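PDB 1LQT: NADPH-ferredoxin reductase FprA from Mycobacterium tuberculosis, which uses FAD to transfer electrons between NADPH and ferredoxin, and may supply electrons to cytochrome P450 systems. Local coordinates for residues F78-V82 and Q414-S420; L42-W46 and W423-D427; P3-V9 and D33-L39. All coordinates share one frame. Where two conformers were deposited one is given. Residue numbers count along the deposited sequence, not the author numbering.

Interaction 1 (F78-V82 and Q414-S420); sequences FFGNV and QPKLVTS. With ACT (acetate ion), chain F.
This is the antiparallel edge of the FAD-binding Rossmann-type sheet: the short, weakly bonded strand 418-419 runs against strand 76-80, which is parallel to its neighbour 34-40. F78 lies by S420, F79 by T419, G80 by V418 and N81 by L417, with CA-CA distances of 5.4, 5.0, 4.5 and 5.1 Å.

Backbone bonding centres on the hydrogen-bonded pair G80/V418: G80 N to V418 O is 2.8 Å and V418 N to G80 O 2.9 Å. An added CB on G80 would run into the F78 ring and crowd V418. Just after the pair N81 takes left-handed backbone angles (phi/psi 62/32).

Side-chain amides take over there. Q414 leaves the preceding helix and opens a type I turn to L417 (L417 N to Q414 O 3.1 Å); its OE1 accepts from K416 N at 2.9 Å while its NE2 donates to N81 O at 2.8 Å. N81, chi1 t, sends ND2 to K416 O at 2.9 Å.

The apolar contacts are F79 CD1 to L417 CD2 at 4.0 Å and, from V82, which also touches the FAD, CG2 to L417 CB at 3.9 Å. F79 (m) and L417 pack on L410 of helix 402-413.

At the other end T419 is the N-cap of helix 420-434, and water extends the pairing. One water joins F78 O (2.8 Å) to S420 N (3.0 Å), another F78 N (3.2 Å) to S420 OG (2.7 Å). An acetate, probably from the crystallisation liquor, sets its CH3 over the F78 ring, 3.6 Å from CG, and accepts from S420 OG through its O at 2.8 Å.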
loop_
_atom_site.group_PDB
_atom_site.type_symbol
_atom_site.label_atom_id
_atom_site.label_comp_id
_atom_site.label_asym_id
_atom_site.label_seq_id
_atom_site.Cartn_x
_atom_site.Cartn_y
_atom_site.Cartn_z
ATOM N N PHE A 78 -13.653 -16.989 -3.420
ATOM C CA PHE A 78 -12.695 -16.369 -2.519
ATOM C C PHE A 78 -12.393 -17.279 -1.340
ATOM O O PHE A 78 -13.295 -17.848 -0.750
ATOM C CB PHE A 78 -13.293 -15.077 -1.982
ATOM C CG PHE A 78 -12.445 -14.349 -0.949
ATOM C CD1 PHE A 78 -11.377 -13.571 -1.337
ATOM C CD2 PHE A 78 -12.766 -14.383 0.399
ATOM C CE1 PHE A 78 -10.656 -12.877 -0.393
ATOM C CE2 PHE A 78 -12.046 -13.689 1.339
ATOM C CZ PHE A 78 -10.984 -12.935 0.956
ATOM N N PHE A 79 -11.126 -17.391 -1.001
ATOM C CA PHE A 79 -10.674 -18.136 0.151
ATOM C C PHE A 79 -9.701 -17.251 0.926
ATOM O O PHE A 79 -8.523 -17.140 0.577
ATOM C CB PHE A 79 -9.978 -19.417 -0.266
ATOM C CG PHE A 79 -10.829 -20.350 -1.088
ATOM C CD1 PHE A 79 -11.617 -21.321 -0.490
ATOM C CD2 PHE A 79 -10.838 -20.284 -2.459
ATOM C CE1 PHE A 79 -12.358 -22.218 -1.246
ATOM C CE2 PHE A 79 -11.615 -21.179 -3.213
ATOM C CZ PHE A 79 -12.364 -22.120 -2.593
ATOM N N GLY A 80 -10.222 -16.629 1.967
ATOM C CA GLY A 80 -9.420 -15.792 2.835
ATOM C C GLY A 80 -8.793 -16.558 3.973
ATOM O O GLY A 80 -9.132 -17.704 4.243
ATOM N N ASN A 81 -7.846 -15.919 4.633
ATOM C CA ASN A 81 -7.025 -16.524 5.691
ATOM C C ASN A 81 -6.208 -17.694 5.162
ATOM O O ASN A 81 -5.956 -18.640 5.883
ATOM C CB ASN A 81 -7.874 -16.925 6.906
ATOM C CG ASN A 81 -7.066 -17.192 8.147
ATOM O OD1 ASN A 81 -6.013 -16.595 8.378
ATOM N ND2 ASN A 81 -7.570 -18.093 8.980
ATOM N N VAL A 82 -5.808 -17.623 3.894
ATOM C CA VAL A 82 -4.958 -18.639 3.264
ATOM C C VAL A 82 -3.673 -17.927 2.875
ATOM O O VAL A 82 -3.659 -17.066 1.995
ATOM C CB VAL A 82 -5.650 -19.275 2.048
ATOM C CG1 VAL A 82 -4.703 -20.232 1.341
ATOM C CG2 VAL A 82 -6.897 -19.991 2.476
ATOM N N GLN A 414 -6.158 -25.392 5.521
ATOM C CA GLN A 414 -6.562 -24.240 6.330
ATOM C C GLN A 414 -8.007 -24.410 6.720
ATOM O O GLN A 414 -8.909 -23.904 6.070
ATOM C CB GLN A 414 -6.363 -22.936 5.547
ATOM C CG GLN A 414 -6.838 -21.678 6.276
ATOM C CD GLN A 414 -6.379 -21.559 7.702
ATOM O OE1 GLN A 414 -6.726 -22.383 8.543
ATOM N NE2 GLN A 414 -5.611 -20.523 7.980
ATOM N N PRO A 415 -8.239 -25.128 7.804
ATOM C CA PRO A 415 -9.610 -25.344 8.290
ATOM C C PRO A 415 -10.307 -24.039 8.670
ATOM O O PRO A 415 -11.537 -24.031 8.743
ATOM C CB PRO A 415 -9.410 -26.252 9.503
ATOM C CG PRO A 415 -8.129 -26.952 9.258
ATOM C CD PRO A 415 -7.252 -25.916 8.563
ATOM N N LYS A 416 -9.547 -22.976 8.880
ATOM C CA LYS A 416 -10.103 -21.690 9.259
ATOM C C LYS A 416 -10.130 -20.727 8.081
ATOM O O LYS A 416 -10.046 -19.520 8.260
ATOM C CB LYS A 416 -9.316 -21.113 10.421
ATOM C CG LYS A 416 -9.366 -21.989 11.684
ATOM C CD LYS A 416 -8.757 -21.313 12.873
ATOM C CE LYS A 416 -8.686 -22.243 14.072
ATOM N NZ LYS A 416 -7.848 -21.592 15.135
ATOM N N LEU A 417 -10.283 -21.236 6.873
ATOM C CA LEU A 417 -10.399 -20.345 5.717
ATOM C C LEU A 417 -11.736 -19.613 5.790
ATOM O O LEU A 417 -12.693 -20.051 6.414
ATOM C CB LEU A 417 -10.143 -21.064 4.396
ATOM C CG LEU A 417 -11.149 -22.137 3.981
ATOM C CD1 LEU A 417 -12.459 -21.566 3.446
ATOM C CD2 LEU A 417 -10.477 -23.054 2.959
ATOM N N VAL A 418 -11.758 -18.467 5.133
ATOM C CA VAL A 418 -12.883 -17.552 5.108
ATOM C C VAL A 418 -13.456 -17.473 3.705
ATOM O O VAL A 418 -12.827 -16.950 2.806
ATOM C CB VAL A 418 -12.445 -16.162 5.624
ATOM C CG1 VAL A 418 -13.606 -15.177 5.538
ATOM C CG2 VAL A 418 -11.958 -16.286 7.042
ATOM N N THR A 419 -14.660 -18.005 3.489
ATOM C CA THR A 419 -15.269 -17.955 2.163
ATOM C C THR A 419 -15.876 -16.577 1.952
ATOM O O THR A 419 -15.955 -15.773 2.868
ATOM C CB THR A 419 -16.384 -18.961 2.032
ATOM O OG1 THR A 419 -17.315 -18.665 3.066
ATOM C CG2 THR A 419 -15.900 -20.396 2.204
ATOM N N SER A 420 -16.348 -16.332 0.745
ATOM C CA SER A 420 -17.005 -15.074 0.445
ATOM C C SER A 420 -18.166 -14.810 1.381
ATOM O O SER A 420 -18.331 -13.725 1.877
ATOM C CB SER A 420 -17.547 -15.087 -0.971
ATOM O OG SER A 420 -16.525 -15.048 -1.881
HETATM C C ACT F . -15.680 -11.299 -2.055
HETATM O O ACT F . -16.414 -12.290 -1.901
HETATM O OXT ACT F . -16.286 -10.229 -2.223
HETATM C CH3 ACT F . -14.174 -11.359 -2.050
HETATM O O HOH W 1 -15.992 -18.225 -1.502
HETATM O O HOH W 2 -16.816 -17.489 -3.062
#

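Interaction 2 (L42-W46 and W423-D427); sequences LPTPW and WQVID
W423, in the first turns of helix 420-434, does most of the work against the irregular chain 42-46. Its CA comes 6.2 Å from that of T44, the nearest CA pair, and its CB points at the loop. With chi1 at 147°, between wells, and chi2 at -113°, the indole lies against P45: P45 CD sits 3.4 Å from the centroid of the W423 six-membered ring and 17° off its normal, a CH-pi contact, and reaches W423 CD2 at 3.3 Å. The indole edge meets the face of W46 in a T-shaped stack, six-membered centroids 5.2 Å apart, planes at 78°, W423 CZ2 to W46 CH2 3.7 Å. W46 gets its ring there by a positive phi (98/-6) and chi1 m, while T44 CG2 lies 3.7 Å from W423 CZ3. The loop follows strand 34-40 of the FAD-binding Rossmann-type domain, and L42 touches the cofactor, so this proline-rich corner packs a C-terminal helix onto that domain close to the FAD site. One turn further on, I426 (chi1 m, chi2 t) points toward the loop, its CD1 4.1 Å from P43 CB and its CG2 4.2 Å from T44 CG2; L450 of helix 447-454 touches all three residues. D427, whose N bonds to W423 O at 2.8 Å, turns its carboxylate to salt bridges with R431 and R441.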
loop_
_atom_site.group_PDB
_atom_site.type_symbol
_atom_site.label_atom_id
_atom_site.label_comp_id
_atom_site.label_asym_id
_atom_site.label_seq_id
_atom_site.Cartn_x
_atom_site.Cartn_y
_atom_site.Cartn_z
ATOM N N LEU A 42 -5.250 -12.443 4.374
ATOM C CA LEU A 42 -6.092 -11.904 5.431
ATOM C C LEU A 42 -7.491 -12.476 5.326
ATOM O O LEU A 42 -7.892 -12.995 4.291
ATOM C CB LEU A 42 -6.173 -10.375 5.295
ATOM C CG LEU A 42 -4.831 -9.666 5.346
ATOM C CD1 LEU A 42 -5.054 -8.169 5.239
ATOM C CD2 LEU A 42 -4.039 -9.977 6.591
ATOM N N PRO A 43 -8.292 -12.362 6.379
ATOM C CA PRO A 43 -9.694 -12.758 6.278
ATOM C C PRO A 43 -10.517 -11.866 5.351
ATOM O O PRO A 43 -11.607 -12.250 4.932
ATOM C CB PRO A 43 -10.197 -12.634 7.729
ATOM C CG PRO A 43 -8.969 -12.830 8.533
ATOM C CD PRO A 43 -7.907 -12.109 7.778
ATOM N N THR A 44 -10.004 -10.672 5.084
ATOM C CA THR A 44 -10.712 -9.636 4.363
ATOM C C THR A 44 -10.051 -9.374 3.017
ATOM O O THR A 44 -8.829 -9.342 2.958
ATOM C CB THR A 44 -10.710 -8.334 5.179
ATOM O OG1 THR A 44 -9.345 -7.916 5.391
ATOM C CG2 THR A 44 -11.320 -8.503 6.559
ATOM N N PRO A 45 -10.846 -9.127 1.981
ATOM C CA PRO A 45 -10.317 -8.802 0.658
ATOM C C PRO A 45 -9.973 -7.326 0.551
ATOM O O PRO A 45 -10.167 -6.530 1.475
ATOM C CB PRO A 45 -11.490 -9.150 -0.259
ATOM C CG PRO A 45 -12.697 -8.742 0.584
ATOM C CD PRO A 45 -12.318 -9.163 1.973
ATOM N N TRP A 46 -9.441 -6.994 -0.624
ATOM C CA TRP A 46 -9.275 -5.635 -1.148
ATOM C C TRP A 46 -7.886 -5.032 -0.966
ATOM O O TRP A 46 -7.608 -3.957 -1.474
ATOM C CB TRP A 46 -10.380 -4.656 -0.728
ATOM C CG TRP A 46 -11.792 -5.167 -1.015
ATOM C CD1 TRP A 46 -12.184 -6.147 -1.927
ATOM C CD2 TRP A 46 -12.982 -4.698 -0.414
ATOM N NE1 TRP A 46 -13.534 -6.322 -1.870
ATOM C CE2 TRP A 46 -14.049 -5.464 -0.932
ATOM C CE3 TRP A 46 -13.266 -3.730 0.548
ATOM C CZ2 TRP A 46 -15.383 -5.249 -0.544
ATOM C CZ3 TRP A 46 -14.574 -3.523 0.921
ATOM C CH2 TRP A 46 -15.610 -4.295 0.401
ATOM N N TRP A 423 -16.768 -13.688 4.695
ATOM C CA TRP A 423 -16.306 -12.309 4.605
ATOM C C TRP A 423 -17.511 -11.379 4.650
ATOM O O TRP A 423 -17.449 -10.338 5.305
ATOM C CB TRP A 423 -15.494 -12.093 3.315
ATOM C CG TRP A 423 -15.656 -10.698 2.763
ATOM C CD1 TRP A 423 -16.256 -10.392 1.614
ATOM C CD2 TRP A 423 -15.288 -9.463 3.370
ATOM N NE1 TRP A 423 -16.292 -9.034 1.431
ATOM C CE2 TRP A 423 -15.717 -8.440 2.515
ATOM C CE3 TRP A 423 -14.662 -9.104 4.575
ATOM C CZ2 TRP A 423 -15.512 -7.096 2.789
ATOM C CZ3 TRP A 423 -14.481 -7.750 4.863
ATOM C CH2 TRP A 423 -14.924 -6.766 3.979
ATOM N N GLN A 424 -18.603 -11.710 3.974
ATOM C CA GLN A 424 -19.757 -10.816 3.977
ATOM C C GLN A 424 -20.303 -10.603 5.377
ATOM O O GLN A 424 -20.829 -9.535 5.680
ATOM C CB GLN A 424 -20.815 -11.315 2.997
ATOM C CG GLN A 424 -20.369 -11.164 1.543
ATOM C CD GLN A 424 -21.271 -11.838 0.559
ATOM O OE1 GLN A 424 -22.399 -12.122 0.839
ATOM N NE2 GLN A 424 -20.778 -12.073 -0.626
ATOM N N VAL A 425 -20.188 -11.602 6.234
ATOM C CA VAL A 425 -20.575 -11.467 7.644
ATOM C C VAL A 425 -19.626 -10.514 8.361
ATOM O O VAL A 425 -20.090 -9.618 9.064
ATOM C CB VAL A 425 -20.619 -12.843 8.343
ATOM C CG1 VAL A 425 -20.963 -12.708 9.802
ATOM C CG2 VAL A 425 -21.620 -13.758 7.644
ATOM N N ILE A 426 -18.321 -10.687 8.214
ATOM C CA ILE A 426 -17.365 -9.731 8.764
ATOM C C ILE A 426 -17.711 -8.313 8.319
ATOM O O ILE A 426 -17.745 -7.394 9.119
ATOM C CB ILE A 426 -15.932 -10.084 8.342
ATOM C CG1 ILE A 426 -15.464 -11.379 9.030
ATOM C CG2 ILE A 426 -14.967 -8.929 8.653
ATOM C CD1 ILE A 426 -14.161 -11.950 8.472
ATOM N N ASP A 427 -17.922 -8.144 7.012
ATOM C CA ASP A 427 -18.210 -6.841 6.443
ATOM C C ASP A 427 -19.452 -6.222 7.088
ATOM O O ASP A 427 -19.450 -5.058 7.489
ATOM C CB ASP A 427 -18.376 -7.006 4.943
ATOM C CG ASP A 427 -18.650 -5.731 4.222
ATOM O OD1 ASP A 427 -18.021 -4.710 4.547
ATOM O OD2 ASP A 427 -19.523 -5.706 3.351
#

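Interaction 3 (P3-V9 and D33-L39); sequences PYYIAIV and DMAVDML. With FAD (flavin-adenine dinucleotide), chain H.
Six backbone hydrogen bonds zip strands 4-9 and 34-39 together in parallel. Y4 N donates to D33 O (2.9 Å) and A35 N to Y4 O (2.8 Å); I6 N to A35 O and D37 N to I6 O are both 2.9 Å; I8 N to D37 O and L39 N to I8 O are both 2.8 Å. Y4 pairs with M34, and so on in step to V9 with L39, CA-CA 4.7-4.9 Å, the strand axes at 22° and 4.7 Å apart. D37 carries its carboxylate to R77 (salt bridge) and the hydroxyl of Y97. On the face bearing I6 and I8, in the conformer given, M34 (chi1 m, chi2 m) brings SD to 3.6 Å from I6 CG1, and I8 CD1 meets V36 CG1 at 3.6 Å; helix 13-28 covers this side. On the other face Y5 CD1 rests 3.7 Å from A35 CB. V9 CG1 ends 3.7 Å from FAD C2A, at the adenine: this is the first beta-alpha-beta unit of a dinucleotide-binding Rossmann fold.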
loop_
_atom_site.group_PDB
_atom_site.type_symbol
_atom_site.label_atom_id
_atom_site.label_comp_id
_atom_site.label_asym_id
_atom_site.label_seq_id
_atom_site.Cartn_x
_atom_site.Cartn_y
_atom_site.Cartn_z
ATOM N N PRO A 3 -13.643 -25.616 -17.897
ATOM C CA PRO A 3 -13.045 -24.288 -17.904
ATOM C C PRO A 3 -11.562 -24.416 -17.576
ATOM O O PRO A 3 -11.131 -25.414 -17.021
ATOM C CB PRO A 3 -13.774 -23.581 -16.754
ATOM C CG PRO A 3 -14.089 -24.658 -15.809
ATOM C CD PRO A 3 -14.398 -25.879 -16.656
ATOM N N TYR A 4 -10.795 -23.386 -17.907
ATOM C CA TYR A 4 -9.485 -23.225 -17.310
ATOM C C TYR A 4 -9.688 -22.824 -15.857
ATOM O O TYR A 4 -10.625 -22.090 -15.542
ATOM C CB TYR A 4 -8.691 -22.133 -18.017
ATOM C CG TYR A 4 -8.230 -22.516 -19.406
ATOM C CD1 TYR A 4 -7.396 -23.588 -19.609
ATOM C CD2 TYR A 4 -8.592 -21.771 -20.503
ATOM C CE1 TYR A 4 -6.963 -23.929 -20.877
ATOM C CE2 TYR A 4 -8.124 -22.095 -21.778
ATOM C CZ TYR A 4 -7.317 -23.186 -21.944
ATOM O OH TYR A 4 -6.852 -23.549 -23.192
ATOM N N TYR A 5 -8.795 -23.295 -14.998
ATOM C CA TYR A 5 -8.824 -22.997 -13.575
ATOM C C TYR A 5 -7.625 -22.111 -13.297
ATOM O O TYR A 5 -6.468 -22.511 -13.490
ATOM C CB TYR A 5 -8.699 -24.263 -12.748
ATOM C CG TYR A 5 -9.880 -25.156 -12.893
ATOM C CD1 TYR A 5 -11.014 -24.959 -12.124
ATOM C CD2 TYR A 5 -9.890 -26.173 -13.819
ATOM C CE1 TYR A 5 -12.134 -25.779 -12.276
ATOM C CE2 TYR A 5 -11.006 -27.002 -13.967
ATOM C CZ TYR A 5 -12.107 -26.778 -13.202
ATOM O OH TYR A 5 -13.212 -27.590 -13.343
ATOM N N ILE A 6 -7.919 -20.912 -12.820
ATOM C CA ILE A 6 -6.872 -19.944 -12.496
ATOM C C ILE A 6 -6.939 -19.614 -11.018
ATOM O O ILE A 6 -7.991 -19.318 -10.492
ATOM C CB ILE A 6 -7.087 -18.637 -13.278
ATOM C CG1 ILE A 6 -7.420 -18.890 -14.758
ATOM C CG2 ILE A 6 -5.875 -17.737 -13.135
ATOM C CD1 ILE A 6 -6.392 -19.584 -15.543
ATOM N N ALA A 7 -5.779 -19.662 -10.376
ATOM C CA ALA A 7 -5.664 -19.204 -8.991
ATOM C C ALA A 7 -5.044 -17.830 -9.022
ATOM O O ALA A 7 -4.096 -17.581 -9.762
ATOM C CB ALA A 7 -4.772 -20.110 -8.178
ATOM N N ILE A 8 -5.572 -16.950 -8.173
ATOM C CA ILE A 8 -5.009 -15.607 -7.990
ATOM C C ILE A 8 -4.656 -15.506 -6.527
ATOM O O ILE A 8 -5.492 -15.767 -5.662
ATOM C CB ILE A 8 -5.987 -14.508 -8.422
ATOM C CG1 ILE A 8 -6.368 -14.654 -9.890
ATOM C CG2 ILE A 8 -5.370 -13.150 -8.147
ATOM C CD1 ILE A 8 -7.402 -13.680 -10.327
ATOM N N VAL A 9 -3.406 -15.141 -6.245
ATOM C CA VAL A 9 -2.888 -15.039 -4.886
ATOM C C VAL A 9 -2.857 -13.569 -4.537
ATOM O O VAL A 9 -2.091 -12.791 -5.092
ATOM C CB VAL A 9 -1.506 -15.689 -4.766
ATOM C CG1 VAL A 9 -1.006 -15.560 -3.349
ATOM C CG2 VAL A 9 -1.595 -17.161 -5.217
ATOM N N ASP A 33 -13.615 -20.939 -21.437
ATOM C CA ASP A 33 -14.331 -20.801 -20.182
ATOM C C ASP A 33 -13.316 -20.674 -19.052
ATOM O O ASP A 33 -12.209 -21.185 -19.166
ATOM C CB ASP A 33 -15.246 -22.013 -19.972
ATOM C CG ASP A 33 -16.051 -22.359 -21.219
ATOM O OD1 ASP A 33 -16.882 -21.552 -21.605
ATOM O OD2 ASP A 33 -15.892 -23.411 -21.899
ATOM N N MET A 34 -13.711 -20.005 -17.982
ATOM C CA MET A 34 -12.815 -19.670 -16.892
ATOM C C MET A 34 -13.459 -19.927 -15.541
ATOM O O MET A 34 -14.647 -19.701 -15.336
ATOM C CB MET A 34 -12.388 -18.201 -16.932
ATOM C CG MET A 34 -11.306 -17.879 -17.942
ATOM S SD MET A 34 -9.656 -18.484 -17.543
ATOM C CE MET A 34 -8.842 -17.900 -19.034
ATOM N N ALA A 35 -12.639 -20.364 -14.602
ATOM C CA ALA A 35 -12.979 -20.490 -13.183
ATOM C C ALA A 35 -11.815 -19.815 -12.467
ATOM O O ALA A 35 -10.662 -20.134 -12.739
ATOM C CB ALA A 35 -13.089 -21.934 -12.775
ATOM N N VAL A 36 -12.120 -18.923 -11.539
ATOM C CA VAL A 36 -11.118 -18.169 -10.796
ATOM C C VAL A 36 -11.277 -18.379 -9.299
ATOM O O VAL A 36 -12.343 -18.130 -8.758
ATOM C CB VAL A 36 -11.279 -16.668 -11.114
ATOM C CG1 VAL A 36 -10.329 -15.811 -10.252
ATOM C CG2 VAL A 36 -11.099 -16.395 -12.578
ATOM N N ASP A 37 -10.226 -18.854 -8.643
ATOM C CA ASP A 37 -10.144 -18.981 -7.197
ATOM C C ASP A 37 -9.129 -17.964 -6.715
ATOM O O ASP A 37 -7.988 -17.951 -7.155
ATOM C CB ASP A 37 -9.676 -20.374 -6.792
ATOM C CG ASP A 37 -10.722 -21.448 -6.960
ATOM O OD1 ASP A 37 -11.906 -21.107 -7.116
ATOM O OD2 ASP A 37 -10.356 -22.640 -6.922
ATOM N N MET A 38 -9.553 -17.118 -5.798
ATOM C CA MET A 38 -8.727 -16.074 -5.227
ATOM C C MET A 38 -8.396 -16.423 -3.800
ATOM O O MET A 38 -9.293 -16.634 -2.993
ATOM C CB MET A 38 -9.490 -14.760 -5.314
ATOM C CG MET A 38 -8.725 -13.593 -4.808
ATOM S SD MET A 38 -9.611 -12.015 -5.040
ATOM C CE MET A 38 -9.423 -11.701 -6.742
ATOM N N LEU A 39 -7.104 -16.522 -3.504
ATOM C CA LEU A 39 -6.587 -16.889 -2.200
ATOM C C LEU A 39 -5.963 -15.681 -1.561
ATOM O O LEU A 39 -5.061 -15.089 -2.124
ATOM C CB LEU A 39 -5.487 -17.957 -2.367
ATOM C CG LEU A 39 -5.879 -19.186 -3.195
ATOM C CD1 LEU A 39 -4.729 -20.219 -3.084
ATOM C CD2 LEU A 39 -7.166 -19.757 -2.913
HETATM P PA FAD H . -2.224 -4.777 -2.657
HETATM O O1A FAD H . -1.177 -4.592 -1.634
HETATM O O2A FAD H . -3.370 -3.837 -2.725
HETATM O O5B FAD H . -2.849 -6.241 -2.492
HETATM C C5B FAD H . -1.993 -7.357 -2.219
HETATM C C4B FAD H . -2.865 -8.416 -1.556
HETATM O O4B FAD H . -2.115 -9.629 -1.546
HETATM C C3B FAD H . -3.230 -8.104 -0.100
HETATM O O3B FAD H . -4.604 -8.288 0.158
HETATM C C2B FAD H . -2.354 -9.054 0.673
HETATM O O2B FAD H . -2.809 -9.398 1.962
HETATM C C1B FAD H . -2.277 -10.249 -0.285
HETATM N N9A FAD H . -1.142 -11.136 -0.066
HETATM C C8A FAD H . 0.164 -10.759 0.085
HETATM N N7A FAD H . 0.967 -11.803 0.251
HETATM C C5A FAD H . 0.128 -12.900 0.241
HETATM C C6A FAD H . 0.389 -14.265 0.384
HETATM N N6A FAD H . 1.602 -14.776 0.526
HETATM N N1A FAD H . -0.680 -15.105 0.313
HETATM C C2A FAD H . -1.924 -14.596 0.107
HETATM N N3A FAD H . -2.242 -13.303 -0.043
HETATM C C4A FAD H . -1.181 -12.494 0.032
HETATM N N1 FAD H . -4.093 4.577 -4.644
HETATM C C2 FAD H . -5.111 5.412 -4.998
HETATM O O2 FAD H . -5.581 5.391 -6.120
HETATM N N3 FAD H . -5.590 6.314 -4.062
HETATM C C4 FAD H . -5.167 6.369 -2.766
HETATM O O4 FAD H . -5.669 7.182 -1.959
HETATM C C4X FAD H . -4.158 5.472 -2.396
HETATM N N5 FAD H . -3.689 5.445 -1.101
HETATM C C5X FAD H . -2.673 4.589 -0.763
HETATM C C6 FAD H . -2.183 4.579 0.519
HETATM C C7 FAD H . -1.109 3.789 0.891
HETATM C C7M FAD H . -0.618 3.797 2.312
HETATM C C8 FAD H . -0.536 2.953 -0.076
HETATM C C8M FAD H . 0.648 2.091 0.264
HETATM C C9 FAD H . -1.036 2.935 -1.376
HETATM C C9A FAD H . -2.103 3.745 -1.739
HETATM N N10 FAD H . -2.606 3.759 -3.044
HETATM C C10 FAD H . -3.643 4.598 -3.368
HETATM C "C1'" FAD H . -2.080 2.846 -4.100
HETATM C "C2'" FAD H . -2.819 1.508 -4.099
HETATM O "O2'" FAD H . -2.914 1.060 -2.771
HETATM C "C3'" FAD H . -2.043 0.488 -4.954
HETATM O "O3'" FAD H . -1.968 0.918 -6.310
HETATM C "C4'" FAD H . -2.682 -0.897 -5.059
HETATM O "O4'" FAD H . -3.342 -1.261 -3.850
HETATM C "C5'" FAD H . -1.628 -1.946 -5.414
HETATM O "O5'" FAD H . -2.371 -3.141 -5.691
HETATM P P FAD H . -1.781 -4.610 -5.587
HETATM O O1P FAD H . -2.912 -5.477 -5.988
HETATM O O2P FAD H . -0.484 -4.775 -6.312
HETATM O O3P FAD H . -1.415 -4.832 -4.060
#

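Overall arrangement
From the N terminus, interaction 3 closes first: strand 4-9 leads into helix 13-28, and the chain returns as strand 34-40 alongside it. The loop leaving that strand, 42-46, then opens interaction 2, which is not closed until helix 420-434, some 377 residues later. Nested inside that span, interaction 1 starts at strand 76-80 and closes on 414-420, which leads straight into the same helix. Interactions 1 and 3 share one sheet, with F79 N 2.8 Å from M38 O between neighbouring strands. Interactions 1 and 2 also touch, N81 N lying 2.9 Å from L42 O. Interactions 1 and 2 join the C-terminal region to the FAD-binding domain, while interaction 3 is internal to it.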